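Long-range contact in Cap5O (Staphylococcus aureus, PDB 3OJO), which probably oxidises UDP-N-acetyl-mannosamine with NAD as cofactor, a step in the biosynthesis of the capsular polysaccharide: residues Ala354-Val359 with Ser382-Phe387. Numbering follows the deposited sequence.
Sequences AYDPHV and SDHSEF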
loop_
_atom_site.group_PDB
_atom_site.type_symbol
_atom_site.label_atom_id
_atom_site.label_comp_id
_atom_site.label_asym_id
_atom_site.label_seq_id
_atom_site.Cartn_x
_atom_site.Cartn_y
_atom_site.Cartn_z
ATOM N N ALA B 354 -26.008 -20.870 -7.036
ATOM C CA ALA B 354 -24.603 -20.743 -7.383
ATOM C C ALA B 354 -24.238 -21.385 -8.704
ATOM O O ALA B 354 -24.648 -22.509 -8.976
ATOM C CB ALA B 354 -23.747 -21.330 -6.286
ATOM N N TYR B 355 -23.415 -20.687 -9.494
ATOM C CA TYR B 355 -22.861 -21.174 -10.754
ATOM C C TYR B 355 -21.333 -21.025 -10.748
ATOM O O TYR B 355 -20.821 -19.907 -10.709
ATOM C CB TYR B 355 -23.480 -20.476 -11.994
ATOM C CG TYR B 355 -22.783 -20.874 -13.279
ATOM C CD1 TYR B 355 -21.801 -20.062 -13.844
ATOM C CD2 TYR B 355 -23.029 -22.110 -13.875
ATOM C CE1 TYR B 355 -21.107 -20.452 -14.988
ATOM C CE2 TYR B 355 -22.329 -22.516 -15.012
ATOM C CZ TYR B 355 -21.384 -21.674 -15.579
ATOM O OH TYR B 355 -20.692 -22.067 -16.701
ATOM N N ASP B 356 -20.614 -22.156 -10.811
ATOM C CA ASP B 356 -19.156 -22.172 -10.918
ATOM C C ASP B 356 -18.676 -23.395 -11.724
ATOM O O ASP B 356 -18.837 -24.527 -11.263
ATOM C CB ASP B 356 -18.437 -22.024 -9.561
ATOM C CG ASP B 356 -16.988 -21.571 -9.681
ATOM O OD1 ASP B 356 -16.564 -20.720 -8.880
ATOM O OD2 ASP B 356 -16.271 -22.106 -10.541
ATOM N N PRO B 357 -18.088 -23.182 -12.930
ATOM C CA PRO B 357 -17.620 -24.329 -13.735
ATOM C C PRO B 357 -16.430 -25.086 -13.141
ATOM O O PRO B 357 -16.208 -26.246 -13.490
ATOM C CB PRO B 357 -17.251 -23.690 -15.075
ATOM C CG PRO B 357 -16.927 -22.279 -14.751
ATOM C CD PRO B 357 -17.821 -21.895 -13.610
ATOM N N HIS B 358 -15.665 -24.426 -12.254
ATOM C CA HIS B 358 -14.483 -24.977 -11.600
ATOM C C HIS B 358 -14.812 -25.722 -10.305
ATOM O O HIS B 358 -14.024 -26.573 -9.891
ATOM C CB HIS B 358 -13.457 -23.861 -11.341
ATOM C CG HIS B 358 -13.028 -23.160 -12.591
ATOM N ND1 HIS B 358 -12.006 -23.653 -13.373
ATOM C CD2 HIS B 358 -13.525 -22.044 -13.169
ATOM C CE1 HIS B 358 -11.899 -22.818 -14.392
ATOM N NE2 HIS B 358 -12.786 -21.827 -14.308
ATOM N N VAL B 359 -15.972 -25.414 -9.668
ATOM C CA VAL B 359 -16.411 -26.032 -8.399
ATOM C C VAL B 359 -17.354 -27.235 -8.636
ATOM O O VAL B 359 -18.442 -27.082 -9.212
ATOM C CB VAL B 359 -16.990 -24.996 -7.388
ATOM C CG1 VAL B 359 -17.403 -25.668 -6.090
ATOM C CG2 VAL B 359 -15.998 -23.879 -7.099
ATOM N N SER B 382 -16.253 -14.080 -8.675
ATOM C CA SER B 382 -14.948 -14.647 -9.072
ATOM C C SER B 382 -14.539 -14.178 -10.458
ATOM O O SER B 382 -15.401 -13.985 -11.305
ATOM C CB SER B 382 -14.964 -16.171 -9.010
ATOM O OG SER B 382 -15.274 -16.600 -7.693
ATOM N N ASP B 383 -13.237 -13.979 -10.687
ATOM C CA ASP B 383 -12.725 -13.524 -11.982
ATOM C C ASP B 383 -12.266 -14.696 -12.905
ATOM O O ASP B 383 -11.158 -14.690 -13.457
ATOM C CB ASP B 383 -11.659 -12.404 -11.821
ATOM C CG ASP B 383 -10.404 -12.766 -11.040
ATOM O OD1 ASP B 383 -10.347 -13.887 -10.476
ATOM O OD2 ASP B 383 -9.495 -11.922 -10.965
ATOM N N HIS B 384 -13.159 -15.689 -13.083
ATOM C CA HIS B 384 -12.937 -16.830 -13.959
ATOM C C HIS B 384 -12.855 -16.359 -15.407
ATOM O O HIS B 384 -13.638 -15.498 -15.810
ATOM C CB HIS B 384 -14.074 -17.845 -13.811
ATOM C CG HIS B 384 -14.134 -18.502 -12.473
ATOM N ND1 HIS B 384 -13.002 -19.019 -11.872
ATOM C CD2 HIS B 384 -15.201 -18.758 -11.689
ATOM C CE1 HIS B 384 -13.404 -19.542 -10.730
ATOM N NE2 HIS B 384 -14.721 -19.414 -10.576
ATOM N N SER B 385 -11.896 -16.915 -16.179
ATOM C CA SER B 385 -11.651 -16.600 -17.599
ATOM C C SER B 385 -12.919 -16.667 -18.446
ATOM O O SER B 385 -13.122 -15.816 -19.314
ATOM C CB SER B 385 -10.594 -17.536 -18.168
ATOM O OG SER B 385 -9.308 -17.172 -17.692
ATOM N N GLU B 386 -13.790 -17.652 -18.145
ATOM C CA GLU B 386 -15.072 -17.900 -18.808
ATOM C C GLU B 386 -16.004 -16.703 -18.734
ATOM O O GLU B 386 -16.790 -16.487 -19.657
ATOM C CB GLU B 386 -15.766 -19.133 -18.203
ATOM C CG GLU B 386 -14.978 -20.428 -18.360
ATOM C CD GLU B 386 -14.104 -20.836 -17.188
ATOM O OE1 GLU B 386 -13.352 -19.980 -16.666
ATOM O OE2 GLU B 386 -14.143 -22.034 -16.821
ATOM N N PHE B 387 -15.907 -15.923 -17.648
ATOM C CA PHE B 387 -16.751 -14.755 -17.389
ATOM C C PHE B 387 -16.359 -13.499 -18.177
ATOM O O PHE B 387 -17.129 -12.541 -18.210
ATOM C CB PHE B 387 -16.829 -14.474 -15.877
ATOM C CG PHE B 387 -17.405 -15.560 -14.984
ATOM C CD1 PHE B 387 -17.199 -15.531 -13.607
ATOM C CD2 PHE B 387 -18.206 -16.573 -15.510
ATOM C CE1 PHE B 387 -17.764 -16.507 -12.774
ATOM C CE2 PHE B 387 -18.765 -17.549 -14.675
ATOM C CZ PHE B 387 -18.541 -17.511 -13.314
#
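The Rossmann-like UDP-binding domain of the UDP-glucose/GDP-mannose dehydrogenase family holds this contact at the C-terminal ends of two strands of its parallel sheet: 354-359 takes in the last two residues of strand 351-355 and the turn after it, and the loop 382-387 follows strand 377-380. Between them in the sheet runs strand 317-321, so the two loops meet beyond the end of that strand, beside the loop that follows it. Two histidine-carboxylate hydrogen bonds join them. In the first, H384 NE2 donates to D356 OD1 at 2.8 Å; the acceptor lies near the imidazole plane, but the N-H arrives from above the carboxylate plane, the two planes being 73° apart. L323 N also donates to OD1, while D356 OD2 accepts from H358 N at 2.9 Å through its anti lone pair, an Asx turn. The carboxylate is thereby tied down at both oxygens. At the other side of the H384 ring, ND1 accepts from D328 N, which implies that NE2 carries the proton and fixes the ring's flip. One ring face is covered by S382 CB; over the opposite face sits H358 CD2, 3.3 Å from H384 ND1, with the ring planes oblique at 36°. H358 points its tip at E386, whose chain bends at chi2 to bring the carboxylate round. D328 OD2 lies close to E386 OE1, a like-charge proximity that might favour a protonated H358. Y355 and F387, both against F321, touch edge to edge at CE1 and CE2, 3.7 Å apart. The second bond runs from H358 NE2 to the syn lone pair of E386 OE1, 3.0 Å long and 162° at the hydrogen.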